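Local atomic coordinates of putative carbonic anhydrase (Streptococcus mutans, PDB entry 3LAS), a protein that probably catalyses the reversible interconversion of carbon dioxide and hydrogencarbonate as a zinc-dependent beta-class carbonic anhydrase. Residues Pro29-Ala34 against Leu53-Ile58. Residues are numbered along the deposited sequence; the frame is centred on the assembly and turned at random.
Sequences PKTRVA and LGDAHI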
ATOM      1  N   PRO A  29     -12.580  -1.275   9.298  1.00  9.10           N
ATOM      2  CA  PRO A  29     -12.117   0.065   9.663  1.00  9.24           C
ATOM      3  C   PRO A  29     -13.217   0.956  10.176  1.00 10.18           C
ATOM      4  O   PRO A  29     -14.291   0.996   9.578  1.00 10.43           O
ATOM      5  CB  PRO A  29     -11.529   0.589   8.323  1.00 11.21           C
ATOM      6  CG  PRO A  29     -11.072  -0.672   7.588  1.00 10.75           C
ATOM      7  CD  PRO A  29     -12.214  -1.634   7.925  1.00  9.48           C
ATOM      8  N   LYS A  30     -12.937   1.752  11.193  1.00  9.74           N
ATOM      9  CA  LYS A  30     -13.985   2.570  11.830  1.00 11.08           C
ATOM     10  C   LYS A  30     -14.608   3.585  10.893  1.00 10.77           C
ATOM     11  O   LYS A  30     -15.863   3.859  10.954  1.00 12.94           O
ATOM     12  CB  LYS A  30     -13.336   3.332  12.992  1.00 12.71           C
ATOM     13  CG  LYS A  30     -14.331   4.054  13.830  1.00 12.73           C
ATOM     14  CD  LYS A  30     -13.669   4.535  15.115  1.00 17.64           C
ATOM     15  CE  LYS A  30     -14.583   5.450  15.843  1.00 21.24           C
ATOM     16  NZ  LYS A  30     -13.699   6.051  16.854  1.00 29.29           N
ATOM     17  N   THR A  31     -13.800   4.181  10.047  1.00  9.48           N
ATOM     18  CA  THR A  31     -14.331   5.254   9.195  1.00 10.45           C
ATOM     19  C   THR A  31     -14.996   4.767   7.942  1.00 10.28           C
ATOM     20  O   THR A  31     -15.556   5.575   7.171  1.00 11.55           O
ATOM     21  CB  THR A  31     -13.256   6.291   8.750  1.00 10.81           C
ATOM     22  OG1 THR A  31     -12.360   5.620   7.858  1.00 10.48           O
ATOM     23  CG2 THR A  31     -12.464   6.851   9.973  1.00 14.09           C
ATOM     24  N   ARG A  32     -14.872   3.466   7.641  1.00  9.45           N
ATOM     25  CA  ARG A  32     -15.427   2.904   6.371  1.00  9.93           C
ATOM     26  C   ARG A  32     -14.773   3.492   5.158  1.00  9.03           C
ATOM     27  O   ARG A  32     -15.309   3.447   4.052  1.00  9.61           O
ATOM     28  CB  ARG A  32     -16.938   2.943   6.274  1.00 11.91           C
ATOM     29  CG  ARG A  32     -17.614   2.248   7.509  1.00 14.45           C
ATOM     30  CD  ARG A  32     -19.042   2.061   7.162  1.00 19.08           C
ATOM     31  NE  ARG A  32     -19.990   1.660   8.167  1.00 33.86           N
ATOM     32  CZ  ARG A  32     -20.428   2.391   9.173  1.00 36.29           C
ATOM     33  NH1 ARG A  32     -19.840   3.568   9.477  1.00 36.20           N
ATOM     34  NH2 ARG A  32     -21.433   1.844   9.893  1.00 19.66           N
ATOM     35  N   VAL A  33     -13.512   3.947   5.281  1.00  8.32           N
ATOM     36  CA  VAL A  33     -12.772   4.507   4.148  1.00  7.20           C
ATOM     37  C   VAL A  33     -11.602   3.613   3.789  1.00  7.54           C
ATOM     38  O   VAL A  33     -10.916   3.060   4.690  1.00  8.65           O
ATOM     39  CB  VAL A  33     -12.235   5.928   4.478  1.00  8.88           C
ATOM     40  CG1 VAL A  33     -11.432   6.466   3.274  1.00 10.30           C
ATOM     41  CG2 VAL A  33     -13.344   6.870   4.848  1.00  9.08           C
ATOM     42  N   ALA A  34     -11.353   3.477   2.496  1.00  8.01           N
ATOM     43  CA  ALA A  34     -10.105   2.939   1.940  1.00  7.21           C
ATOM     44  C   ALA A  34      -9.410   4.031   1.179  1.00  7.64           C
ATOM     45  O   ALA A  34     -10.061   4.731   0.314  1.00  7.90           O
ATOM     46  CB  ALA A  34     -10.397   1.747   1.055  1.00  7.42           C
ATOM     47  N   LEU A  53      -5.302   4.723  14.962  1.00  9.16           N
ATOM     48  CA  LEU A  53      -5.180   3.358  14.678  1.00  9.88           C
ATOM     49  C   LEU A  53      -6.542   2.690  14.509  1.00  8.83           C
ATOM     50  O   LEU A  53      -7.454   2.925  15.313  1.00  8.95           O
ATOM     51  CB  LEU A  53      -4.335   2.683  15.800  1.00 11.46           C
ATOM     52  CG  LEU A  53      -3.703   1.338  15.441  1.00 10.58           C
ATOM     53  CD1 LEU A  53      -2.618   1.546  14.343  1.00 12.53           C
ATOM     54  CD2 LEU A  53      -3.075   0.675  16.684  1.00 13.12           C
ATOM     55  N   GLY A  54      -6.745   1.902  13.448  1.00  9.14           N
ATOM     56  CA  GLY A  54      -8.003   1.269  13.119  1.00  9.26           C
ATOM     57  C   GLY A  54      -8.961   2.079  12.274  1.00  8.76           C
ATOM     58  O   GLY A  54     -10.063   1.598  11.994  1.00  9.80           O
ATOM     59  N   ASP A  55      -8.585   3.299  11.901  1.00  9.33           N
ATOM     60  CA  ASP A  55      -9.553   4.151  11.183  1.00  8.14           C
ATOM     61  C   ASP A  55      -9.821   3.803   9.753  1.00  8.09           C
ATOM     62  O   ASP A  55     -11.003   3.821   9.341  1.00  8.89           O
ATOM     63  CB  ASP A  55      -9.146   5.640  11.231  1.00  9.53           C
ATOM     64  CG  ASP A  55      -9.575   6.358  12.487  1.00 10.01           C
ATOM     65  OD1 ASP A  55     -10.288   5.760  13.323  1.00 11.60           O
ATOM     66  OD2 ASP A  55      -9.225   7.545  12.600  1.00 11.54           O
ATOM     67  N   ALA A  56      -8.808   3.527   8.936  1.00  8.54           N
ATOM     68  CA  ALA A  56      -9.032   3.405   7.479  1.00  7.51           C
ATOM     69  C   ALA A  56      -8.077   2.396   6.872  1.00  7.80           C
ATOM     70  O   ALA A  56      -6.895   2.267   7.312  1.00  8.37           O
ATOM     71  CB  ALA A  56      -8.754   4.755   6.839  1.00  9.79           C
ATOM     72  N   HIS A  57      -8.518   1.696   5.833  1.00  7.54           N
ATOM     73  CA  HIS A  57      -7.605   0.910   5.042  1.00  7.19           C
ATOM     74  C   HIS A  57      -6.702   1.802   4.191  1.00  7.67           C
ATOM     75  O   HIS A  57      -7.140   2.874   3.713  1.00  7.84           O
ATOM     76  CB  HIS A  57      -8.389  -0.043   4.068  1.00  7.37           C
ATOM     77  CG  HIS A  57      -8.893  -1.250   4.764  1.00  7.09           C
ATOM     78  ND1 HIS A  57     -10.095  -1.867   4.471  1.00  7.64           N
ATOM     79  CD2 HIS A  57      -8.339  -1.953   5.784  1.00  8.04           C
ATOM     80  CE1 HIS A  57     -10.217  -2.963   5.211  1.00  8.94           C
ATOM     81  NE2 HIS A  57      -9.181  -3.008   6.071  1.00  9.10           N
ATOM     82  N   ILE A  58      -5.460   1.362   4.074  1.00  6.90           N
ATOM     83  CA  ILE A  58      -4.434   2.171   3.331  1.00  7.52           C
ATOM     84  C   ILE A  58      -3.811   1.251   2.321  1.00  6.59           C
ATOM     85  O   ILE A  58      -3.150   0.276   2.679  1.00  7.84           O
ATOM     86  CB  ILE A  58      -3.368   2.774   4.258  1.00  7.12           C
ATOM     87  CG1 ILE A  58      -4.078   3.619   5.359  1.00  8.16           C
ATOM     88  CG2 ILE A  58      -2.400   3.623   3.466  1.00  8.43           C
ATOM     89  CD1 ILE A  58      -3.108   3.979   6.526  1.00 11.12           C
TER
HETATM   90  O   HOH W   1     -11.525   7.581  14.938  1.00 23.04           O
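Pro29 points the CG corner of its ring at the centre of one face of the His57 imidazole, the two side chains crossing at about a right angle. CG lies 3.3 Å from the centroid of the His57 ring, a nearly centred CH-pi contact only 6° off the ring normal. His57 has CG anti to its carbonyl carbon, and ND1 is hydrogen-bonded to Ser77 OG, which limits rotation of the ring under the proline. Pro29 opens the type I turn Pro29-Arg32, its O accepting from Arg32 N; proline suits the place because it offers CH groups to the imidazole face and has no amide N-H to satisfy.

The turn presents successive N-H groups to the other segment. Lys30 N donates to Gly54 O at 3.0 Å, almost straight, while Thr31 N donates to Asp55 O. That second carbonyl is gripped twice: Thr31 OG1 reaches Asp55 O at 2.7 Å from above the carbonyl plane, whereas the amide lies within the plane. Thr31 takes the crowded rotamer, OG1 between N and the carbonyl carbon (chi1 68°), which leaves CG2 to pack against Asp55 CB at 3.7 Å. Gly54, with phi at 88°, occupies a conformation where a side chain would jam against the preceding carbonyl.

Past the turn 29-34 enters strand 33-38, and 53-58 runs into the neighbouring parallel strand 56-61 of the same beta-alpha-beta unit, which includes helix 45-49. His57 N donates to Val33 O, and Ala34 pairs with His57, their CB atoms 4.0 Å apart on one face of the sheet; a small methyl suits Ala34 because helix 68-80 packs there through Leu74 and Ser77. Val33 instead touches Phe9 of the second subunit.

Lys30 and Asp55 run side by side, pointing the same way, the lysine chain extended toward solvent. A water accepts from Lys30 NZ and donates to Asp55 OD1 at 2.7 Å, linking two groups that probably carry opposite charges and do not touch directly, while Asp55 OD2 accepts from Ala52 N.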